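Local coordinates for protein aeromonas extracellular serine protease (Aeromonas sobria, PDB 3WQB) that cleaves peptide bonds that follow two basic residues, one of them lysine, as a calcium-binding, secreted serine protease of the furin-like subtilases, at residues N245-F253 / R529-K537. The protein carries 1 engineered substitution. Sequence-based numbering, arbitrary orientation.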
loop_
_atom_site.group_PDB
_atom_site.type_symbol
_atom_site.label_atom_id
_atom_site.label_comp_id
_atom_site.label_asym_id
_atom_site.label_seq_id
_atom_site.Cartn_x
_atom_site.Cartn_y
_atom_site.Cartn_z
ATOM N N ASN A 245 -6.574 -0.768 5.506
ATOM C CA ASN A 245 -6.305 -1.990 6.272
ATOM C C ASN A 245 -6.894 -3.258 5.634
ATOM O O ASN A 245 -6.645 -4.361 6.118
ATOM C CB ASN A 245 -6.801 -1.860 7.724
ATOM C CG ASN A 245 -5.717 -1.392 8.692
ATOM O OD1 ASN A 245 -4.560 -1.767 8.573
ATOM N ND2 ASN A 245 -6.112 -0.610 9.695
ATOM N N LEU A 246 -7.677 -3.126 4.559
ATOM C CA LEU A 246 -8.270 -4.326 3.954
ATOM C C LEU A 246 -7.257 -5.231 3.254
ATOM O O LEU A 246 -7.370 -6.453 3.324
ATOM C CB LEU A 246 -9.419 -3.991 3.006
ATOM C CG LEU A 246 -10.665 -3.364 3.622
ATOM C CD1 LEU A 246 -11.674 -3.027 2.527
ATOM C CD2 LEU A 246 -11.279 -4.270 4.687
ATOM N N ASP A 247 -6.271 -4.643 2.587
ATOM C CA ASP A 247 -5.237 -5.432 1.924
ATOM C C ASP A 247 -4.270 -5.911 3.006
ATOM O O ASP A 247 -3.633 -5.082 3.659
ATOM C CB ASP A 247 -4.524 -4.577 0.869
ATOM C CG ASP A 247 -3.318 -5.273 0.239
ATOM O OD1 ASP A 247 -2.889 -6.357 0.708
ATOM O OD2 ASP A 247 -2.795 -4.707 -0.746
ATOM N N PRO A 248 -4.197 -7.239 3.234
ATOM C CA PRO A 248 -3.370 -7.761 4.336
ATOM C C PRO A 248 -1.912 -7.265 4.366
ATOM O O PRO A 248 -1.346 -7.079 5.444
ATOM C CB PRO A 248 -3.435 -9.285 4.143
ATOM C CG PRO A 248 -3.857 -9.484 2.727
ATOM C CD PRO A 248 -4.765 -8.334 2.415
ATOM N N SER A 249 -1.317 -7.025 3.203
ATOM C CA SER A 249 0.074 -6.577 3.157
ATOM C C SER A 249 0.262 -5.196 3.777
ATOM O O SER A 249 1.351 -4.856 4.245
ATOM C CB SER A 249 0.577 -6.557 1.719
ATOM O OG SER A 249 0.493 -7.850 1.159
ATOM N N ASN A 250 -0.805 -4.399 3.783
ATOM C CA ASN A 250 -0.696 -3.026 4.258
ATOM C C ASN A 250 -0.611 -2.897 5.769
ATOM O O ASN A 250 -0.416 -1.798 6.273
ATOM C CB ASN A 250 -1.864 -2.179 3.747
ATOM C CG ASN A 250 -1.812 -1.952 2.258
ATOM O OD1 ASN A 250 -0.801 -2.230 1.597
ATOM N ND2 ASN A 250 -2.914 -1.436 1.709
ATOM N N SER A 251 -0.765 -4.007 6.491
ATOM C CA SER A 251 -0.660 -3.992 7.960
ATOM C C SER A 251 0.571 -4.739 8.473
ATOM O O SER A 251 0.640 -5.070 9.657
ATOM C CB SER A 251 -1.943 -4.541 8.604
ATOM O OG SER A 251 -2.200 -5.858 8.137
ATOM N N ASN A 252 1.549 -4.982 7.599
ATOM C CA ASN A 252 2.712 -5.771 7.991
ATOM C C ASN A 252 3.822 -5.006 8.687
ATOM O O ASN A 252 4.870 -5.587 8.978
ATOM C CB ASN A 252 3.289 -6.570 6.811
ATOM C CG ASN A 252 4.044 -5.704 5.827
ATOM O OD1 ASN A 252 4.047 -4.480 5.924
ATOM N ND2 ASN A 252 4.697 -6.347 4.871
ATOM N N PHE A 253 3.593 -3.720 8.952
ATOM C CA PHE A 253 4.565 -2.826 9.606
ATOM C C PHE A 253 5.754 -2.442 8.734
ATOM O O PHE A 253 6.100 -1.276 8.668
ATOM C CB PHE A 253 5.039 -3.368 10.960
ATOM C CG PHE A 253 6.052 -2.491 11.637
ATOM C CD1 PHE A 253 5.669 -1.267 12.188
ATOM C CD2 PHE A 253 7.395 -2.879 11.720
ATOM C CE1 PHE A 253 6.596 -0.454 12.826
ATOM C CE2 PHE A 253 8.328 -2.063 12.346
ATOM C CZ PHE A 253 7.926 -0.856 12.907
ATOM N N ARG A 529 -11.450 -13.934 9.992
ATOM C CA ARG A 529 -10.604 -14.995 10.535
ATOM C C ARG A 529 -9.161 -14.499 10.521
ATOM O O ARG A 529 -8.527 -14.446 9.459
ATOM C CB ARG A 529 -10.741 -16.291 9.717
ATOM C CG ARG A 529 -12.099 -17.011 9.833
ATOM C CD ARG A 529 -12.400 -17.411 11.275
ATOM N NE ARG A 529 -13.648 -18.163 11.423
ATOM C CZ ARG A 529 -14.845 -17.611 11.612
ATOM N NH1 ARG A 529 -14.986 -16.290 11.666
ATOM N NH2 ARG A 529 -15.909 -18.383 11.751
ATOM N N ASP A 530 -8.664 -14.100 11.691
ATOM C CA ASP A 530 -7.320 -13.511 11.827
ATOM C C ASP A 530 -7.088 -12.386 10.811
ATOM O O ASP A 530 -6.032 -12.304 10.175
ATOM C CB ASP A 530 -6.215 -14.571 11.692
ATOM C CG ASP A 530 -6.176 -15.562 12.845
ATOM O OD1 ASP A 530 -6.648 -15.239 13.952
ATOM O OD2 ASP A 530 -5.641 -16.671 12.625
ATOM N N MET A 531 -8.088 -11.530 10.637
ATOM C CA MET A 531 -7.901 -10.377 9.770
ATOM C C MET A 531 -7.001 -9.378 10.483
ATOM O O MET A 531 -7.280 -8.988 11.611
ATOM C CB MET A 531 -9.219 -9.716 9.395
ATOM C CG MET A 531 -8.983 -8.593 8.404
ATOM S SD MET A 531 -10.435 -7.663 7.974
ATOM C CE MET A 531 -9.716 -6.048 7.717
ATOM N N ARG A 532 -5.924 -8.975 9.816
ATOM C CA ARG A 532 -4.931 -8.106 10.437
ATOM C C ARG A 532 -5.162 -6.640 10.086
ATOM O O ARG A 532 -5.524 -6.302 8.942
ATOM C CB ARG A 532 -3.506 -8.531 10.066
ATOM C CG ARG A 532 -2.433 -7.890 10.940
ATOM C CD ARG A 532 -1.048 -8.379 10.597
ATOM N NE ARG A 532 -0.755 -8.120 9.191
ATOM C CZ ARG A 532 0.252 -8.658 8.516
ATOM N NH1 ARG A 532 1.080 -9.504 9.115
ATOM N NH2 ARG A 532 0.421 -8.354 7.233
ATOM N N MET A 533 -4.974 -5.782 11.090
ATOM C CA MET A 533 -5.041 -4.336 10.909
ATOM C C MET A 533 -3.888 -3.696 11.673
ATOM O O MET A 533 -3.403 -4.256 12.665
ATOM C CB MET A 533 -6.376 -3.789 11.414
ATOM C CG MET A 533 -7.575 -4.287 10.628
ATOM S SD MET A 533 -9.117 -4.311 11.571
ATOM C CE MET A 533 -8.854 -5.756 12.580
ATOM N N LEU A 534 -3.434 -2.537 11.205
ATOM C CA LEU A 534 -2.375 -1.803 11.890
ATOM C C LEU A 534 -2.834 -0.375 12.170
ATOM O O LEU A 534 -3.588 0.206 11.386
ATOM C CB LEU A 534 -1.090 -1.822 11.052
ATOM C CG LEU A 534 0.105 -1.065 11.642
ATOM C CD1 LEU A 534 1.397 -1.795 11.372
ATOM C CD2 LEU A 534 0.200 0.378 11.134
ATOM N N SER A 535 -2.393 0.180 13.295
ATOM C CA SER A 535 -2.579 1.600 13.549
ATOM C C SER A 535 -1.272 2.295 13.883
ATOM O O SER A 535 -0.453 1.787 14.665
ATOM C CB SER A 535 -3.576 1.847 14.673
ATOM O OG SER A 535 -3.639 3.232 14.950
ATOM N N ASN A 536 -1.107 3.481 13.301
ATOM C CA ASN A 536 0.002 4.376 13.600
ATOM C C ASN A 536 -0.358 5.454 14.624
ATOM O O ASN A 536 0.501 6.250 15.030
ATOM C CB ASN A 536 0.491 5.035 12.312
ATOM C CG ASN A 536 1.164 4.056 11.380
ATOM O OD1 ASN A 536 2.008 3.265 11.814
ATOM N ND2 ASN A 536 0.823 4.116 10.089
ATOM N N LYS A 537 -1.634 5.502 15.016
ATOM C CA LYS A 537 -2.147 6.585 15.857
ATOM C C LYS A 537 -1.444 6.754 17.198
ATOM O O LYS A 537 -1.444 7.854 17.764
ATOM C CB LYS A 537 -3.651 6.388 16.061
ATOM C CG LYS A 537 -4.317 7.327 17.049
ATOM C CD LYS A 537 -4.312 8.776 16.561
ATOM C CE LYS A 537 -5.012 9.696 17.552
ATOM N NZ LYS A 537 -6.472 9.425 17.657
HETATM O O HOH W 1 -6.447 -7.248 6.473
#
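Met-531 opens the contact by laying its methyl CE against Leu-246, 3.8 Å from CD2. Next along the strand, Arg-532 reaches into the loop. Its CG is anti to the backbone N (chi1 -166°), and a bend at chi3 (57°) turns the guanidinium toward the carbonyl of Pro-248 and the Ser-251 hydroxyl. NE bonds to Ser-251 OG at 2.9 Å. NH2 bonds to Pro-248 O at 2.8 Å, from above the carbonyl plane. Both acceptors lie near the guanidinium plane, and Asn-252 CA lies over one face, toward its rim. Ser-251 OG also donates to Pro-248 O, so this carbonyl takes the Ser-251 hydroxyl, the Ser-251 backbone N and the arginine. NH1 forms a salt bridge with Asp-197 of helix 191-205, a third polar partner of the guanidinium. A water lies between Arg-532 O and Asn-245 O, within hydrogen-bonding distance of both. The contact is an interface between the two domains: the loop after strand 228-233 belongs to the subtilisin domain, and strand 527-535, paired antiparallel with 471-482, belongs to the P-domain. At Met-533, CB and CG lie against the side chain of Asn-245, and the two side chains cross at about a right angle. The Asn-245 amide grips Leu-534 twice. OD1 accepts from Leu-534 N at 3.0 Å, nearly straight (169°), with the donor above the carbonyl plane. ND2 donates to Leu-534 O, which lies in the amide plane and also accepts from Ser-275 OG. Both bonds use the strand edge turned away from 471-482. Leu-534 CB rests on Ser-251 CB (3.8 Å), while CD1 lies 4.0 Å from Phe-253 CB, near the ring plane at its edge.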